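Local coordinates for glycosyl hydrolase, family 38 (Enterococcus faecalis, PDB 5KBP), which probably hydrolyses alpha-mannosidic linkages, acting as a metal-binding, carbohydrate-binding glycoside hydrolase of family 38, at residues 8-14 with 226-232; 49-54 with 82-86; 189-193 with 217-221. All blocks are in the same frame, centred on the assembly; numbering follows the deposited sequence.

Contact 1: residues 8-14 with 226-232; sequences KVYIVSH and HLLMMNG
His14, Tyr10 and Asn231 are the residues most deeply engaged where strands 8-13 and 226-231 run parallel and in register. The His14 side chain, with CG lodged between its backbone N and carbonyl carbon (chi1 78°), lies across Met230, and Met230 CE is 3.4 Å from His14 CD2. Gly232 CA sits over a face of the same ring in a CH-pi contact, and NE2 is hydrogen-bonded to the carbonyl of Tyr194. Tyr10 and His226 lie side by side, meeting rim to rim with their planes at 47°; Tyr10 OH and His226 ND1 share a 2.8 Å hydrogen bond. On the other side of the sheet Ser13 OG donates to Asn231 OD1 at 2.7 Å, while Asn231 ND2 is held by Gly197 O and Gln239 OE1. Backbone bonds knit the strands between these ends, Met229 N reaching Tyr10 O almost straight at 2.8 Å. Such parallel pairing with helices on both faces is characteristic of an alpha/beta domain. Strand 7-13 is the middle one of the sheet, with 256-260 along its other side; helix 204-219 packs on Leu227 and Met229, and helix 263-270 on Tyr10, Val12, Leu228 and Met230.

Contact 2: residues 49-54 with 82-86; sequences FNSFHL and GKLKI
A short parallel beta pairing joins Phe52 and His53 to Leu84 and Lys85, buried in the N-terminal part of the chain among helices 25-45, 59-65 and 72-80. Three backbone bonds hold it: Phe52 N to Lys83 O, Lys85 N to Phe52 O at 3.0 Å, and Leu54 N to Lys85 O at 2.8 Å. The first is the most bent, with 139° at the hydrogen.

Ahead of the strands a lysine takes over the work of the backbone. Lys83 runs extended alongside Asn50 O and then turns at its last torsion (chi4 -59°), which swings NZ onto two successive carbonyls, 2.9 Å from Phe49 O and 3.0 Å from Asn50 O. The ammonium group thus pins the loop that leads into strand 52-53. Within that loop Ser51 OG donates to Asn50 OD1, an oxygen that also accepts a bond from Asn262 ND2.

The strand side chains sort onto two faces. Phe52 and Leu84 share one, Leu84 CD1 meeting the CB of Phe52; Leu54, just past the strand, brings its CD1 to 4.1 Å from Leu84 CD1, and helix 59-65 packs on both leucines. On the other face Lys85 crosses His53 at about a right angle, Lys85 CB 4.1 Å from His53 CD2, and its aliphatic chain passes Ser51 before NZ reaches a long, weak ion pair with Asp264. The rings of Phe263 and His53 meet edge-to-face.

Gly82 ends helix 72-80 in a Schellman motif, its positive phi turning the chain toward strand 84-85, with Lys83 between. Strand, intervening helices and parallel neighbouring strand make a beta-alpha-beta crossover, the building unit of alpha/beta domains such as the N-terminal domain of family 38 enzymes.

Contact 3: residues 189-193 with 217-221; sequences LFANW and DVERY
Asn192 and Ala191, the two central residues of a type I turn from Phe190 to Trp193, meet the C-terminal part of helix 204-219 and Tyr221. The tight part is small. Ala191 CB sits 3.5 Å from Tyr221 CD2, approaching the ring obliquely, and Asn192 ND2 comes to the same ring at its edge, near the ring plane, 3.6 Å from Tyr221 CE2. Arg220 CB lies 3.7 Å above the plane of this ring, over its centre. Pro156 touches both Ala191 and Tyr221.

Asn192 bridges to the helix. Its CG stands beside the backbone N and anti to the carbonyl carbon (chi1 -79°), which carries the amide out to Asp217: Asn192 ND2 is 3.0 Å from Asp217 O, a weak hydrogen bond bent to 137° at the hydrogen. The amide oxygen, Asn192 OD1, lies against Asp217 CB at 3.4 Å, the two side chains crossing at about a right angle.

The looser side is the outer one. Asp217 stays partly exposed and touches the turn mainly through CB and its main-chain oxygen, while its OD1 accepts a weak hydrogen bond from Gln213 NE2. Arg220 is exposed, and Val218, although buried, barely touches the turn; its methyls go to Leu227 and Met229 of strand 226-231 instead.

With 190 Å² buried in all, and one bent hydrogen bond beside a methyl-to-ring contact, the chemistry implies a modest join. Asp217 O is shared, since Arg220 N also bonds to it weakly. Lying near the C-terminal end of the helix, where partial negative charge gathers, this carbonyl may be a somewhat better acceptor, but its bond to the Asn192 amide remains weak.

In the fold
All three contacts belong to the N-terminal family 38 region, and contact 1 lies between the other two. Its centre is about 13 Å from that of contact 2, joined by a probable hydrogen bond of 2.9 Å from His53 N to Ser13 O, and about 11 Å from that of contact 3, where Val218 CG2 packs 3.5 Å from Met229 SD. Contacts 2 and 3 do not touch; their nearest atoms are about 7 Å apart. Tyr256, which with Phe253 binds calcium in a crystal structure of this protein though no ion is bound to this chain, has its side chain about 4 Å from that of Val9 and about 8 Å from that of Val218.

Contact 1: residues 8-14 with 226-232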
loop_
_atom_site.group_PDB
_atom_site.type_symbol
_atom_site.label_atom_id
_atom_site.label_comp_id
_atom_site.label_asym_id
_atom_site.label_seq_id
_atom_site.Cartn_x
_atom_site.Cartn_y
_atom_site.Cartn_z
ATOM N N LYS A 8 -9.159 -25.907 -40.772
ATOM C CA LYS A 8 -9.979 -25.240 -39.770
ATOM C C LYS A 8 -9.159 -24.175 -39.059
ATOM O O LYS A 8 -8.014 -24.423 -38.665
ATOM C CB LYS A 8 -10.538 -26.243 -38.761
ATOM C CG LYS A 8 -11.539 -27.217 -39.360
ATOM C CD LYS A 8 -12.407 -27.850 -38.289
ATOM C CE LYS A 8 -13.504 -28.702 -38.903
ATOM N NZ LYS A 8 -14.474 -29.178 -37.879
ATOM N N VAL A 9 -9.751 -22.996 -38.890
ATOM C CA VAL A 9 -9.089 -21.847 -38.287
ATOM C C VAL A 9 -9.817 -21.528 -36.989
ATOM O O VAL A 9 -10.960 -21.052 -37.011
ATOM C CB VAL A 9 -9.076 -20.638 -39.231
ATOM C CG1 VAL A 9 -8.295 -19.500 -38.619
ATOM C CG2 VAL A 9 -8.490 -21.026 -40.583
ATOM N N TYR A 10 -9.164 -21.791 -35.859
ATOM C CA TYR A 10 -9.755 -21.598 -34.539
ATOM C C TYR A 10 -9.344 -20.227 -34.014
ATOM O O TYR A 10 -8.165 -19.988 -33.728
ATOM C CB TYR A 10 -9.322 -22.708 -33.584
ATOM C CG TYR A 10 -9.772 -24.088 -34.009
ATOM C CD1 TYR A 10 -9.055 -24.813 -34.951
ATOM C CD2 TYR A 10 -10.916 -24.665 -33.471
ATOM C CE1 TYR A 10 -9.461 -26.071 -35.345
ATOM C CE2 TYR A 10 -11.329 -25.925 -33.859
ATOM C CZ TYR A 10 -10.597 -26.624 -34.796
ATOM O OH TYR A 10 -11.002 -27.879 -35.189
ATOM N N ILE A 11 -10.317 -19.332 -33.878
ATOM C CA ILE A 11 -10.083 -17.962 -33.437
ATOM C C ILE A 11 -10.498 -17.865 -31.974
ATOM O O ILE A 11 -11.685 -17.971 -31.644
ATOM C CB ILE A 11 -10.845 -16.959 -34.311
ATOM C CG1 ILE A 11 -10.403 -17.105 -35.768
ATOM C CG2 ILE A 11 -10.618 -15.541 -33.813
ATOM C CD1 ILE A 11 -11.368 -16.520 -36.765
ATOM N N VAL A 12 -9.522 -17.660 -31.094
ATOM C CA VAL A 12 -9.749 -17.583 -29.656
ATOM C C VAL A 12 -9.568 -16.132 -29.233
ATOM O O VAL A 12 -8.446 -15.610 -29.230
ATOM C CB VAL A 12 -8.804 -18.510 -28.879
ATOM C CG1 VAL A 12 -8.976 -18.313 -27.378
ATOM C CG2 VAL A 12 -9.051 -19.962 -29.264
ATOM N N SER A 13 -10.670 -15.476 -28.876
ATOM C CA SER A 13 -10.608 -14.115 -28.365
ATOM C C SER A 13 -10.116 -14.117 -26.923
ATOM O O SER A 13 -10.489 -14.981 -26.124
ATOM C CB SER A 13 -11.979 -13.446 -28.457
ATOM O OG SER A 13 -12.389 -13.319 -29.807
ATOM N N HIS A 14 -9.273 -13.143 -26.596
ATOM C CA HIS A 14 -8.652 -13.075 -25.280
ATOM C C HIS A 14 -8.123 -11.663 -25.070
ATOM O O HIS A 14 -8.288 -10.781 -25.917
ATOM C CB HIS A 14 -7.521 -14.095 -25.149
ATOM C CG HIS A 14 -6.253 -13.668 -25.821
ATOM N ND1 HIS A 14 -5.229 -13.036 -25.148
ATOM C CD2 HIS A 14 -5.854 -13.759 -27.112
ATOM C CE1 HIS A 14 -4.249 -12.767 -25.992
ATOM N NE2 HIS A 14 -4.602 -13.198 -27.190
ATOM N N HIS A 226 -5.490 -28.024 -38.106
ATOM C CA HIS A 226 -6.171 -27.171 -37.141
ATOM C C HIS A 226 -5.246 -26.022 -36.759
ATOM O O HIS A 226 -4.158 -26.247 -36.218
ATOM C CB HIS A 226 -6.586 -27.979 -35.911
ATOM C CG HIS A 226 -7.436 -29.168 -36.236
ATOM N ND1 HIS A 226 -8.795 -29.077 -36.449
ATOM C CD2 HIS A 226 -7.118 -30.474 -36.397
ATOM C CE1 HIS A 226 -9.278 -30.275 -36.721
ATOM N NE2 HIS A 226 -8.281 -31.141 -36.696
ATOM N N LEU A 227 -5.682 -24.799 -37.043
ATOM C CA LEU A 227 -4.860 -23.607 -36.905
ATOM C C LEU A 227 -5.400 -22.726 -35.786
ATOM O O LEU A 227 -6.617 -22.597 -35.617
ATOM C CB LEU A 227 -4.830 -22.828 -38.222
ATOM C CG LEU A 227 -4.635 -23.696 -39.469
ATOM C CD1 LEU A 227 -5.059 -22.949 -40.723
ATOM C CD2 LEU A 227 -3.192 -24.152 -39.578
ATOM N N LEU A 228 -4.491 -22.116 -35.029
ATOM C CA LEU A 228 -4.839 -21.309 -33.866
ATOM C C LEU A 228 -4.548 -19.842 -34.158
ATOM O O LEU A 228 -3.399 -19.476 -34.432
ATOM C CB LEU A 228 -4.067 -21.773 -32.629
ATOM C CG LEU A 228 -4.381 -21.050 -31.317
ATOM C CD1 LEU A 228 -5.795 -21.349 -30.849
ATOM C CD2 LEU A 228 -3.372 -21.419 -30.240
ATOM N N MET A 229 -5.585 -19.011 -34.100
ATOM C CA MET A 229 -5.460 -17.564 -34.226
ATOM C C MET A 229 -5.828 -16.936 -32.888
ATOM O O MET A 229 -6.973 -17.056 -32.438
ATOM C CB MET A 229 -6.357 -17.021 -35.338
ATOM C CG MET A 229 -6.067 -17.583 -36.719
ATOM S SD MET A 229 -4.413 -17.202 -37.318
ATOM C CE MET A 229 -4.436 -15.413 -37.262
ATOM N N MET A 230 -4.863 -16.276 -32.256
ATOM C CA MET A 230 -5.070 -15.656 -30.951
ATOM C C MET A 230 -5.571 -14.231 -31.156
ATOM O O MET A 230 -4.804 -13.339 -31.534
ATOM C CB MET A 230 -3.781 -15.688 -30.135
ATOM C CG MET A 230 -3.325 -17.096 -29.784
ATOM S SD MET A 230 -4.545 -17.988 -28.797
ATOM C CE MET A 230 -4.614 -16.946 -27.343
ATOM N N ASN A 231 -6.862 -14.018 -30.897
ATOM C CA ASN A 231 -7.522 -12.740 -31.164
ATOM C C ASN A 231 -7.414 -11.854 -29.923
ATOM O O ASN A 231 -8.345 -11.718 -29.125
ATOM C CB ASN A 231 -8.967 -12.979 -31.587
ATOM C CG ASN A 231 -9.760 -11.697 -31.727
ATOM O OD1 ASN A 231 -10.777 -11.514 -31.062
ATOM N ND2 ASN A 231 -9.297 -10.801 -32.590
ATOM N N GLY A 232 -6.248 -11.242 -29.769
ATOM C CA GLY A 232 -6.005 -10.365 -28.640
ATOM C C GLY A 232 -4.527 -10.082 -28.488
ATOM O O GLY A 232 -3.690 -10.584 -29.244
#

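Contact 2: residues 49-54 with 82-86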
loop_
_atom_site.group_PDB
_atom_site.type_symbol
_atom_site.label_atom_id
_atom_site.label_comp_id
_atom_site.label_asym_id
_atom_site.label_seq_id
_atom_site.Cartn_x
_atom_site.Cartn_y
_atom_site.Cartn_z
ATOM N N PHE A 49 -20.989 -15.036 -30.698
ATOM C CA PHE A 49 -19.822 -14.924 -29.829
ATOM C C PHE A 49 -19.687 -16.203 -29.012
ATOM O O PHE A 49 -20.479 -16.452 -28.098
ATOM C CB PHE A 49 -19.955 -13.703 -28.923
ATOM C CG PHE A 49 -18.692 -13.349 -28.193
ATOM C CD1 PHE A 49 -17.750 -12.518 -28.777
ATOM C CD2 PHE A 49 -18.445 -13.846 -26.922
ATOM C CE1 PHE A 49 -16.585 -12.189 -28.110
ATOM C CE2 PHE A 49 -17.281 -13.520 -26.250
ATOM C CZ PHE A 49 -16.350 -12.689 -26.844
ATOM N N ASN A 50 -18.686 -17.016 -29.341
ATOM C CA ASN A 50 -18.501 -18.307 -28.690
ATOM C C ASN A 50 -18.082 -18.141 -27.235
ATOM O O ASN A 50 -18.830 -18.511 -26.323
ATOM C CB ASN A 50 -17.464 -19.139 -29.447
ATOM C CG ASN A 50 -17.187 -20.472 -28.782
ATOM O OD1 ASN A 50 -16.210 -20.621 -28.048
ATOM N ND2 ASN A 50 -18.047 -21.451 -29.036
ATOM N N SER A 51 -16.893 -17.590 -27.007
ATOM C CA SER A 51 -16.369 -17.459 -25.655
ATOM C C SER A 51 -15.250 -16.427 -25.652
ATOM O O SER A 51 -14.843 -15.914 -26.697
ATOM C CB SER A 51 -15.871 -18.804 -25.118
ATOM O OG SER A 51 -14.875 -19.349 -25.967
ATOM N N PHE A 52 -14.759 -16.133 -24.450
ATOM C CA PHE A 52 -13.643 -15.218 -24.247
ATOM C C PHE A 52 -12.722 -15.818 -23.198
ATOM O O PHE A 52 -13.162 -16.132 -22.088
ATOM C CB PHE A 52 -14.132 -13.835 -23.801
ATOM C CG PHE A 52 -13.047 -12.795 -23.733
ATOM C CD1 PHE A 52 -12.683 -12.079 -24.864
ATOM C CD2 PHE A 52 -12.401 -12.521 -22.538
ATOM C CE1 PHE A 52 -11.689 -11.118 -24.804
ATOM C CE2 PHE A 52 -11.406 -11.561 -22.473
ATOM C CZ PHE A 52 -11.051 -10.859 -23.607
ATOM N N HIS A 53 -11.450 -15.983 -23.547
ATOM C CA HIS A 53 -10.477 -16.580 -22.643
ATOM C C HIS A 53 -9.940 -15.505 -21.706
ATOM O O HIS A 53 -9.306 -14.542 -22.153
ATOM C CB HIS A 53 -9.342 -17.233 -23.427
ATOM C CG HIS A 53 -8.454 -18.098 -22.591
ATOM N ND1 HIS A 53 -7.194 -17.706 -22.194
ATOM C CD2 HIS A 53 -8.643 -19.335 -22.076
ATOM C CE1 HIS A 53 -6.644 -18.666 -21.472
ATOM N NE2 HIS A 53 -7.502 -19.666 -21.385
ATOM N N LEU A 54 -10.179 -15.677 -20.408
ATOM C CA LEU A 54 -9.867 -14.647 -19.418
ATOM C C LEU A 54 -8.428 -14.749 -18.918
ATOM O O LEU A 54 -8.160 -14.719 -17.718
ATOM C CB LEU A 54 -10.855 -14.725 -18.261
ATOM C CG LEU A 54 -11.153 -13.389 -17.581
ATOM C CD1 LEU A 54 -11.686 -12.386 -18.598
ATOM C CD2 LEU A 54 -12.128 -13.575 -16.428
ATOM N N GLY A 82 -20.355 -21.324 -20.225
ATOM C CA GLY A 82 -19.175 -21.677 -20.985
ATOM C C GLY A 82 -18.699 -20.605 -21.935
ATOM O O GLY A 82 -17.960 -20.908 -22.874
ATOM N N LYS A 83 -19.110 -19.355 -21.722
ATOM C CA LYS A 83 -18.692 -18.250 -22.573
ATOM C C LYS A 83 -17.625 -17.370 -21.938
ATOM O O LYS A 83 -16.985 -16.591 -22.651
ATOM C CB LYS A 83 -19.901 -17.391 -22.961
ATOM C CG LYS A 83 -20.924 -18.134 -23.804
ATOM C CD LYS A 83 -21.897 -17.182 -24.477
ATOM C CE LYS A 83 -22.721 -17.905 -25.529
ATOM N NZ LYS A 83 -21.849 -18.520 -26.569
ATOM N N LEU A 84 -17.418 -17.472 -20.629
ATOM C CA LEU A 84 -16.302 -16.821 -19.953
ATOM C C LEU A 84 -15.379 -17.922 -19.444
ATOM O O LEU A 84 -15.689 -18.591 -18.452
ATOM C CB LEU A 84 -16.787 -15.919 -18.819
ATOM C CG LEU A 84 -15.793 -14.848 -18.360
ATOM C CD1 LEU A 84 -15.324 -14.026 -19.547
ATOM C CD2 LEU A 84 -16.417 -13.952 -17.302
ATOM N N LYS A 85 -14.258 -18.117 -20.134
ATOM C CA LYS A 85 -13.319 -19.186 -19.821
ATOM C C LYS A 85 -12.319 -18.689 -18.783
ATOM O O LYS A 85 -11.584 -17.728 -19.034
ATOM C CB LYS A 85 -12.604 -19.648 -21.090
ATOM C CG LYS A 85 -13.535 -20.104 -22.208
ATOM C CD LYS A 85 -14.237 -21.406 -21.856
ATOM C CE LYS A 85 -14.941 -21.996 -23.070
ATOM N NZ LYS A 85 -15.594 -23.298 -22.761
ATOM N N ILE A 86 -12.286 -19.349 -17.624
ATOM C CA ILE A 86 -11.516 -18.882 -16.480
ATOM C C ILE A 86 -10.499 -19.942 -16.072
ATOM O O ILE A 86 -10.635 -21.129 -16.380
ATOM C CB ILE A 86 -12.426 -18.527 -15.287
ATOM C CG1 ILE A 86 -13.144 -19.780 -14.781
ATOM C CG2 ILE A 86 -13.433 -17.461 -15.686
ATOM C CD1 ILE A 86 -13.891 -19.579 -13.484
#

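Contact 3: residues 189-193 with 217-221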
loop_
_atom_site.group_PDB
_atom_site.type_symbol
_atom_site.label_atom_id
_atom_site.label_comp_id
_atom_site.label_asym_id
_atom_site.label_seq_id
_atom_site.Cartn_x
_atom_site.Cartn_y
_atom_site.Cartn_z
ATOM N N LEU A 189 2.753 -24.114 -28.597
ATOM C CA LEU A 189 3.615 -22.949 -28.730
ATOM C C LEU A 189 2.922 -21.876 -29.558
ATOM O O LEU A 189 2.386 -22.162 -30.634
ATOM C CB LEU A 189 4.946 -23.328 -29.381
ATOM C CG LEU A 189 5.836 -22.162 -29.814
ATOM C CD1 LEU A 189 6.350 -21.390 -28.608
ATOM C CD2 LEU A 189 6.987 -22.653 -30.679
ATOM N N PHE A 190 2.933 -20.641 -29.052
ATOM C CA PHE A 190 2.499 -19.484 -29.833
ATOM C C PHE A 190 3.645 -19.119 -30.773
ATOM O O PHE A 190 4.410 -18.178 -30.546
ATOM C CB PHE A 190 2.111 -18.322 -28.926
ATOM C CG PHE A 190 1.002 -18.645 -27.962
ATOM C CD1 PHE A 190 -0.261 -18.970 -28.424
ATOM C CD2 PHE A 190 1.220 -18.610 -26.594
ATOM C CE1 PHE A 190 -1.283 -19.266 -27.541
ATOM C CE2 PHE A 190 0.203 -18.904 -25.707
ATOM C CZ PHE A 190 -1.052 -19.232 -26.181
ATOM N N ALA A 191 3.770 -19.903 -31.850
ATOM C CA ALA A 191 4.893 -19.735 -32.766
ATOM C C ALA A 191 4.846 -18.390 -33.474
ATOM O O ALA A 191 5.887 -17.873 -33.896
ATOM C CB ALA A 191 4.918 -20.875 -33.785
ATOM N N ASN A 192 3.655 -17.813 -33.620
ATOM C CA ASN A 192 3.487 -16.455 -34.118
ATOM C C ASN A 192 2.968 -15.522 -33.029
ATOM O O ASN A 192 2.212 -14.589 -33.310
ATOM C CB ASN A 192 2.557 -16.439 -35.331
ATOM C CG ASN A 192 3.257 -16.870 -36.604
ATOM O OD1 ASN A 192 3.925 -16.070 -37.259
ATOM N ND2 ASN A 192 3.108 -18.140 -36.962
ATOM N N TRP A 193 3.362 -15.785 -31.778
ATOM C CA TRP A 193 2.986 -14.992 -30.609
ATOM C C TRP A 193 1.490 -15.082 -30.330
ATOM O O TRP A 193 0.718 -15.544 -31.177
ATOM C CB TRP A 193 3.424 -13.534 -30.786
ATOM C CG TRP A 193 3.658 -12.803 -29.500
ATOM C CD1 TRP A 193 3.080 -11.630 -29.109
ATOM C CD2 TRP A 193 4.533 -13.194 -28.432
ATOM N NE1 TRP A 193 3.543 -11.266 -27.867
ATOM C CE2 TRP A 193 4.434 -12.210 -27.430
ATOM C CE3 TRP A 193 5.391 -14.281 -28.229
ATOM C CZ2 TRP A 193 5.161 -12.278 -26.242
ATOM C CZ3 TRP A 193 6.109 -14.348 -27.047
ATOM C CH2 TRP A 193 5.988 -13.354 -26.069
ATOM N N ASP A 217 1.517 -17.671 -42.094
ATOM C CA ASP A 217 2.358 -17.698 -40.902
ATOM C C ASP A 217 2.039 -18.905 -40.030
ATOM O O ASP A 217 2.945 -19.601 -39.558
ATOM C CB ASP A 217 2.185 -16.403 -40.107
ATOM C CG ASP A 217 2.702 -15.187 -40.852
ATOM O OD1 ASP A 217 3.590 -15.350 -41.716
ATOM O OD2 ASP A 217 2.227 -14.065 -40.567
ATOM N N VAL A 218 0.750 -19.174 -39.811
ATOM C CA VAL A 218 0.357 -20.285 -38.950
ATOM C C VAL A 218 0.644 -21.622 -39.621
ATOM O O VAL A 218 1.033 -22.589 -38.953
ATOM C CB VAL A 218 -1.126 -20.145 -38.561
ATOM C CG1 VAL A 218 -1.570 -21.317 -37.707
ATOM C CG2 VAL A 218 -1.343 -18.846 -37.817
ATOM N N GLU A 219 0.472 -21.703 -40.942
ATOM C CA GLU A 219 0.735 -22.951 -41.647
ATOM C C GLU A 219 2.222 -23.285 -41.714
ATOM O O GLU A 219 2.567 -24.435 -42.003
ATOM C CB GLU A 219 0.148 -22.891 -43.058
ATOM C CG GLU A 219 -1.352 -23.117 -43.112
ATOM C CD GLU A 219 -1.937 -22.827 -44.480
ATOM O OE1 GLU A 219 -2.951 -22.101 -44.551
ATOM O OE2 GLU A 219 -1.380 -23.318 -45.485
ATOM N N ARG A 220 3.103 -22.314 -41.455
ATOM C CA ARG A 220 4.535 -22.601 -41.454
ATOM C C ARG A 220 4.899 -23.645 -40.406
ATOM O O ARG A 220 5.852 -24.408 -40.598
ATOM C CB ARG A 220 5.341 -21.320 -41.213
ATOM C CG ARG A 220 5.588 -20.480 -42.457
ATOM C CD ARG A 220 6.111 -19.090 -42.103
ATOM N NE ARG A 220 7.569 -19.022 -42.022
ATOM C CZ ARG A 220 8.370 -18.892 -43.075
ATOM N NH1 ARG A 220 7.858 -18.835 -44.298
ATOM N NH2 ARG A 220 9.684 -18.828 -42.910
ATOM N N TYR A 221 4.154 -23.702 -39.298
ATOM C CA TYR A 221 4.496 -24.594 -38.199
ATOM C C TYR A 221 3.341 -25.496 -37.776
ATOM O O TYR A 221 3.431 -26.140 -36.728
ATOM C CB TYR A 221 4.981 -23.787 -36.990
ATOM C CG TYR A 221 5.785 -22.561 -37.358
ATOM C CD1 TYR A 221 7.100 -22.670 -37.794
ATOM C CD2 TYR A 221 5.229 -21.292 -37.265
ATOM C CE1 TYR A 221 7.837 -21.549 -38.128
ATOM C CE2 TYR A 221 5.959 -20.166 -37.597
ATOM C CZ TYR A 221 7.261 -20.300 -38.028
ATOM O OH TYR A 221 7.987 -19.179 -38.358
#